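Side-chain contacts in transcriptional regulator, PadR family (Bacillus cereus, PDB 4ESB), which probably binds operator DNA through a winged helix-turn-helix fold and regulates transcription as a two-subunit member of the PadR family: residues A[25-28]-A[29-33]; A[14-17]-A[18-22]; A[89-92]-A[93-97]. All coordinates share one frame; numbering follows the deposited sequence.

Contact 1. Residues A[25-28]-A[29-33]; sequences GYEL and STKLN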
# COMPACT_ATOMS: atom_id res chain seq x y z
N GLY A 25 -18.85 11.72 11.64
CA GLY A 25 -17.41 11.87 11.72
C GLY A 25 -16.75 11.14 12.88
O GLY A 25 -15.79 10.39 12.69
N TYR A 26 -17.26 11.36 14.09
CA TYR A 26 -16.66 10.79 15.29
C TYR A 26 -16.81 9.27 15.30
O TYR A 26 -15.90 8.54 15.69
CB TYR A 26 -17.30 11.38 16.54
CG TYR A 26 -16.90 10.68 17.81
CD1 TYR A 26 -15.61 10.78 18.30
CD2 TYR A 26 -17.82 9.92 18.53
CE1 TYR A 26 -15.23 10.14 19.46
CE2 TYR A 26 -17.46 9.28 19.69
CZ TYR A 26 -16.16 9.39 20.15
OH TYR A 26 -15.79 8.75 21.31
N GLU A 27 -17.98 8.81 14.86
CA GLU A 27 -18.26 7.39 14.75
C GLU A 27 -17.27 6.72 13.79
O GLU A 27 -16.79 5.62 14.04
CB GLU A 27 -19.69 7.20 14.25
CG GLU A 27 -20.21 5.78 14.27
CD GLU A 27 -21.62 5.68 13.71
OE1 GLU A 27 -22.19 4.57 13.69
OE2 GLU A 27 -22.16 6.73 13.28
N LEU A 28 -16.97 7.41 12.70
CA LEU A 28 -16.05 6.89 11.68
C LEU A 28 -14.65 6.69 12.24
O LEU A 28 -14.08 5.60 12.14
CB LEU A 28 -16.00 7.84 10.48
CG LEU A 28 -14.97 7.50 9.40
CD1 LEU A 28 -15.22 6.11 8.83
CD2 LEU A 28 -14.99 8.54 8.30
N SER A 29 -14.09 7.74 12.83
CA SER A 29 -12.72 7.70 13.33
C SER A 29 -12.57 6.73 14.50
O SER A 29 -11.51 6.13 14.69
CB SER A 29 -12.26 9.09 13.75
OG SER A 29 -12.78 9.43 15.01
N THR A 30 -13.63 6.57 15.28
CA THR A 30 -13.62 5.60 16.37
C THR A 30 -13.46 4.20 15.79
O THR A 30 -12.63 3.42 16.25
CB THR A 30 -14.90 5.65 17.23
OG1 THR A 30 -14.95 6.89 17.95
CG2 THR A 30 -14.92 4.49 18.22
N LYS A 31 -14.27 3.89 14.77
CA LYS A 31 -14.18 2.59 14.11
C LYS A 31 -12.79 2.39 13.50
O LYS A 31 -12.22 1.31 13.60
CB LYS A 31 -15.25 2.44 13.03
CG LYS A 31 -16.67 2.27 13.57
CD LYS A 31 -17.59 1.72 12.49
CE LYS A 31 -19.06 1.87 12.85
NZ LYS A 31 -19.48 1.01 13.99
N LEU A 32 -12.26 3.43 12.88
CA LEU A 32 -10.93 3.36 12.28
C LEU A 32 -9.89 3.04 13.36
O LEU A 32 -9.04 2.18 13.16
CB LEU A 32 -10.57 4.66 11.57
CG LEU A 32 -11.26 4.94 10.23
CD1 LEU A 32 -10.87 6.32 9.71
CD2 LEU A 32 -10.91 3.88 9.19
N ASN A 33 -9.98 3.73 14.49
CA ASN A 33 -9.08 3.47 15.62
C ASN A 33 -9.14 2.01 16.07
O ASN A 33 -8.11 1.37 16.25
CB ASN A 33 -9.41 4.37 16.81
CG ASN A 33 -9.03 5.81 16.57
OD1 ASN A 33 -8.17 6.12 15.75
ND2 ASN A 33 -9.68 6.72 17.30
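Tyr26 and Thr30, one helical turn apart, make the main polar contact of this stretch. The carbonyl O of Tyr26 takes the ordinary helical bond from Thr30 N and a second one from the hydroxyl, Thr30 OG1 lying 3.0 Å from Tyr26 O. The two donors come from opposite faces of the carbonyl plane, so neither displaces the other. A third, weak bond reaches the same oxygen from Ser29 OG. Small hydroxyl residues suit these places because their short arms fold back onto the preceding turn.

The same threonine oxygen also lies over one face of the phenol ring, shifted toward its rim, with Thr30 OG1 3.5 Å from Tyr26 CZ. The ring can stand there because chi1 of Tyr26 (170°) sets it beside its own carbonyl carbon.

Helix 25-34 belongs to the winged helix-turn-helix domain and presents unlike sides. On the buried side Leu28 and Leu32 meet loosely, Leu28 CG being 4.3 Å from Leu32 CD1; both also pack on Ile17 of helix 10-20, and Leu28 reaches Ile45 and Leu49 of helix 42-54.

A charged pair lies on a further side. Glu27 is extended and Lys31 bends at its last torsion, leaving Glu27 OE1 4.5 Å from Lys31 NZ, beyond a salt bridge. Lys31 NZ has a long, weak ion pair with Glu21 OE1, and Glu27 OE2 bonds to Tyr24 N.

Contact 2. Residues A[14-17]-A[18-22]; sequences ILYI and ISQEE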
# COMPACT_ATOMS: atom_id res chain seq x y z
N ILE A 14 -11.98 3.75 4.40
CA ILE A 14 -13.05 4.69 4.72
C ILE A 14 -14.27 4.43 3.83
O ILE A 14 -15.40 4.43 4.31
CB ILE A 14 -12.59 6.15 4.57
CG1 ILE A 14 -11.78 6.56 5.80
CG2 ILE A 14 -13.78 7.08 4.38
CD1 ILE A 14 -11.23 7.96 5.75
N LEU A 15 -14.04 4.20 2.54
CA LEU A 15 -15.13 3.88 1.63
C LEU A 15 -15.79 2.57 2.02
O LEU A 15 -17.01 2.45 2.00
CB LEU A 15 -14.65 3.80 0.18
CG LEU A 15 -14.25 5.11 -0.50
CD1 LEU A 15 -13.66 4.83 -1.88
CD2 LEU A 15 -15.43 6.05 -0.62
N TYR A 16 -14.98 1.58 2.39
CA TYR A 16 -15.52 0.29 2.80
C TYR A 16 -16.46 0.46 3.98
O TYR A 16 -17.59 -0.03 3.97
CB TYR A 16 -14.42 -0.69 3.18
CG TYR A 16 -14.98 -2.01 3.66
CD1 TYR A 16 -15.50 -2.93 2.76
CD2 TYR A 16 -15.02 -2.32 5.01
CE1 TYR A 16 -16.03 -4.13 3.19
CE2 TYR A 16 -15.55 -3.52 5.45
CZ TYR A 16 -16.05 -4.42 4.53
OH TYR A 16 -16.58 -5.61 4.97
N ILE A 17 -15.98 1.15 5.00
CA ILE A 17 -16.74 1.33 6.23
C ILE A 17 -18.04 2.08 5.97
O ILE A 17 -19.10 1.65 6.42
CB ILE A 17 -15.90 2.08 7.29
CG1 ILE A 17 -14.87 1.13 7.90
CG2 ILE A 17 -16.80 2.65 8.38
CD1 ILE A 17 -13.70 1.83 8.56
N ILE A 18 -17.95 3.18 5.24
CA ILE A 18 -19.13 3.98 4.92
C ILE A 18 -20.11 3.20 4.04
O ILE A 18 -21.32 3.38 4.14
CB ILE A 18 -18.75 5.30 4.22
CG1 ILE A 18 -17.93 6.18 5.17
CG2 ILE A 18 -20.01 6.04 3.77
CD1 ILE A 18 -17.64 7.57 4.63
N SER A 19 -19.58 2.33 3.18
CA SER A 19 -20.43 1.54 2.29
C SER A 19 -21.28 0.56 3.09
O SER A 19 -22.36 0.16 2.66
CB SER A 19 -19.59 0.79 1.24
OG SER A 19 -19.07 -0.43 1.73
N GLN A 20 -20.79 0.20 4.27
CA GLN A 20 -21.45 -0.81 5.09
C GLN A 20 -22.39 -0.20 6.12
O GLN A 20 -23.33 -0.85 6.57
CB GLN A 20 -20.40 -1.69 5.79
CG GLN A 20 -19.62 -2.58 4.84
CD GLN A 20 -20.51 -3.56 4.10
OE1 GLN A 20 -21.34 -4.24 4.70
NE2 GLN A 20 -20.34 -3.64 2.78
N GLU A 21 -22.14 1.05 6.49
CA GLU A 21 -22.98 1.73 7.47
C GLU A 21 -22.83 3.25 7.41
O GLU A 21 -21.72 3.78 7.43
CB GLU A 21 -22.64 1.25 8.88
CG GLU A 21 -23.52 1.86 9.96
CD GLU A 21 -22.95 1.67 11.35
OE1 GLU A 21 -21.88 1.03 11.48
OE2 GLU A 21 -23.56 2.17 12.32
N GLU A 22 -23.96 3.94 7.34
CA GLU A 22 -23.99 5.39 7.48
C GLU A 22 -23.38 5.77 8.82
O GLU A 22 -23.84 5.32 9.87
CB GLU A 22 -25.43 5.90 7.42
CG GLU A 22 -25.72 6.85 6.28
CD GLU A 22 -27.11 7.45 6.37
OE1 GLU A 22 -28.02 6.76 6.87
OE2 GLU A 22 -27.28 8.61 5.95
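Tyr16 has chi1 near 180° (178°), which puts its ring beside the carbonyl carbon, where Gln20 can reach its face; Gln20, one turn later, carries CG beside its own N and then bends at chi2. Together these turns lay the CG methylene of the glutamine over the phenol. Gln20 CG sits 4.2 Å from the centroid of the Tyr16 ring and 17° off its normal, a CH-pi contact over the face. The amide beyond it is inclined by only 24° to the ring plane. Glutamine suits this exposed position: its CG methylene lies over the aromatic face, offset toward the rim, while the side chain also packs on Glu105 of the second subunit.

Ser19 turns its hydroxyl back on the main chain, and Ser19 OG donates to Tyr16 O at 2.7 Å. The hydroxyl thus adds a short second bond to a carbonyl whose backbone partner, Gln20 N, is weakly held. Ile17 O is shared as well. Glu21 N, 3.1 Å from Ile17 O, lies in its carbonyl plane, whereas Gln20 N stands well above it. Glu21 then leaves helical geometry.

Toward the interior, Ile14 and Ile18 run side by side and point the same way, with Ile14 CG2 3.9 Å from Ile18 CD1. Branched, wholly apolar chains fit here, for Ile14 packs on Leu48 and Met52 of helix 42-54 and Ile18 on Tyr74 of strand 70-76. Tyr16 and Ile17 also meet Leu102 and Leu101 of the second subunit. Such a C-terminal helical turn, with Ile17 O shared by two N-H groups and an apolar flank set into the domain, closes helix 10-20 of this winged helix-turn-helix fold.

Contact 3. Residues A[89-92]-A[93-97]; sequences QSWG and MVSTT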
# COMPACT_ATOMS: atom_id res chain seq x y z
N GLN A 89 -10.10 -4.91 -5.48
CA GLN A 89 -9.41 -5.73 -6.46
C GLN A 89 -7.91 -5.49 -6.40
O GLN A 89 -7.13 -6.43 -6.30
CB GLN A 89 -9.94 -5.44 -7.86
CG GLN A 89 -11.27 -6.13 -8.15
CD GLN A 89 -12.01 -5.50 -9.30
OE1 GLN A 89 -11.43 -4.82 -10.14
NE2 GLN A 89 -13.32 -5.72 -9.35
N SER A 90 -7.52 -4.22 -6.45
CA SER A 90 -6.11 -3.86 -6.36
C SER A 90 -5.51 -4.41 -5.07
O SER A 90 -4.42 -4.99 -5.09
CB SER A 90 -5.93 -2.34 -6.40
OG SER A 90 -6.63 -1.76 -7.48
N TRP A 91 -6.21 -4.23 -3.96
CA TRP A 91 -5.67 -4.62 -2.66
C TRP A 91 -5.40 -6.12 -2.54
O TRP A 91 -4.38 -6.53 -2.01
CB TRP A 91 -6.59 -4.22 -1.51
CG TRP A 91 -6.14 -4.86 -0.25
CD1 TRP A 91 -6.73 -5.91 0.39
CD2 TRP A 91 -4.98 -4.52 0.50
NE1 TRP A 91 -6.00 -6.24 1.51
CE2 TRP A 91 -4.92 -5.40 1.60
CE3 TRP A 91 -3.98 -3.56 0.36
CZ2 TRP A 91 -3.90 -5.35 2.55
CZ3 TRP A 91 -2.97 -3.50 1.31
CH2 TRP A 91 -2.94 -4.39 2.39
N GLY A 92 -6.34 -6.93 -3.03
CA GLY A 92 -6.20 -8.37 -2.93
C GLY A 92 -5.05 -8.86 -3.79
O GLY A 92 -4.40 -9.86 -3.50
N MET A 93 -4.81 -8.12 -4.87
CA MET A 93 -3.73 -8.43 -5.80
C MET A 93 -2.39 -8.16 -5.14
O MET A 93 -1.54 -9.04 -5.03
CB MET A 93 -3.89 -7.55 -7.05
CG MET A 93 -3.35 -8.16 -8.33
SD MET A 93 -3.91 -7.25 -9.78
CE MET A 93 -5.69 -7.52 -9.70
N VAL A 94 -2.20 -6.92 -4.70
CA VAL A 94 -0.96 -6.50 -4.05
C VAL A 94 -0.71 -7.27 -2.75
O VAL A 94 0.42 -7.67 -2.47
CB VAL A 94 -0.97 -4.99 -3.75
CG1 VAL A 94 -2.09 -4.64 -2.78
CG2 VAL A 94 0.37 -4.54 -3.19
N SER A 95 -1.76 -7.47 -1.97
CA SER A 95 -1.65 -8.20 -0.72
C SER A 95 -1.09 -9.60 -0.98
O SER A 95 -0.13 -10.02 -0.33
CB SER A 95 -3.02 -8.31 -0.04
OG SER A 95 -2.99 -9.19 1.07
N THR A 96 -1.69 -10.30 -1.93
CA THR A 96 -1.25 -11.64 -2.30
C THR A 96 0.19 -11.63 -2.80
O THR A 96 1.00 -12.46 -2.40
CB THR A 96 -2.16 -12.23 -3.39
OG1 THR A 96 -3.43 -12.59 -2.82
CG2 THR A 96 -1.53 -13.46 -4.03
N THR A 97 0.49 -10.67 -3.67
CA THR A 97 1.82 -10.57 -4.28
C THR A 97 2.91 -10.33 -3.24
O THR A 97 3.92 -11.04 -3.21
CB THR A 97 1.85 -9.44 -5.33
OG1 THR A 97 0.96 -9.76 -6.41
CG2 THR A 97 3.25 -9.25 -5.88
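Gly92 O is gripped twice by Thr96, through the backbone N and through the hydroxyl. Thr96 OG1, 3.0 Å from Gly92 O, lies nearly along the C=O axis, whereas Thr96 N, 3.2 Å from Gly92 O, stands above the carbonyl plane. One residue on, the pairing recurs with a different approach: Thr97 OG1, 2.9 Å from Met93 O, stands above the carbonyl plane of Met93, whose oxygen also accepts from Thr97 N. Threonine suits both places, since its hydroxyl, set beside its own N, falls back on the carbonyl four residues earlier.

Within the helix, carbon atoms of Ser95 and Val94 meet the indole. Ser95 CB lies over one face of Trp91, 4.1 Å from the centroid of the five-membered ring and 22° off its normal, a CH-pi contact. Trp91 CE3 meets Val94 CG1 at 3.8 Å, the methyl approaching obliquely.

All of this lies on the long C-terminal helix 78-101, which in this PadR protein packs against the second subunit. There Trp91 NE1 bonds to Asn99 OD1 of the second subunit, and the indole rests on Val98 of that chain; Val94 touches Val9 of the second subunit. Tryptophan can thus offer a broad apolar surface and one N-H donor together.

A chi1 of 169° carries the indole away from its own N to that side. Ser90 OG, in turn, bonds back to Glu86 O, one turn earlier.

In the fold
Contacts 1 and 2 belong to the winged helix-turn-helix domain and touch each other, their centres about 11 Å apart, through apolar packing between helices 25-34 and 10-20 and through charged groups at its rim. Contact 2 is the more buried, close to the centre of the chain, and its chemistry is mixed: an isoleucine flank, an aromatic-glutamine contact and a hydroxyl bonded to the backbone. Contact 1 is partly buried, with charged and hydroxyl groups beside a leucine flank. Contact 3 stands apart on helix 78-101, its centre about 25 Å from that of contact 1, and turns Trp91, Val94, Ser95 and Thr97 to the second subunit, which contact 2 also meets.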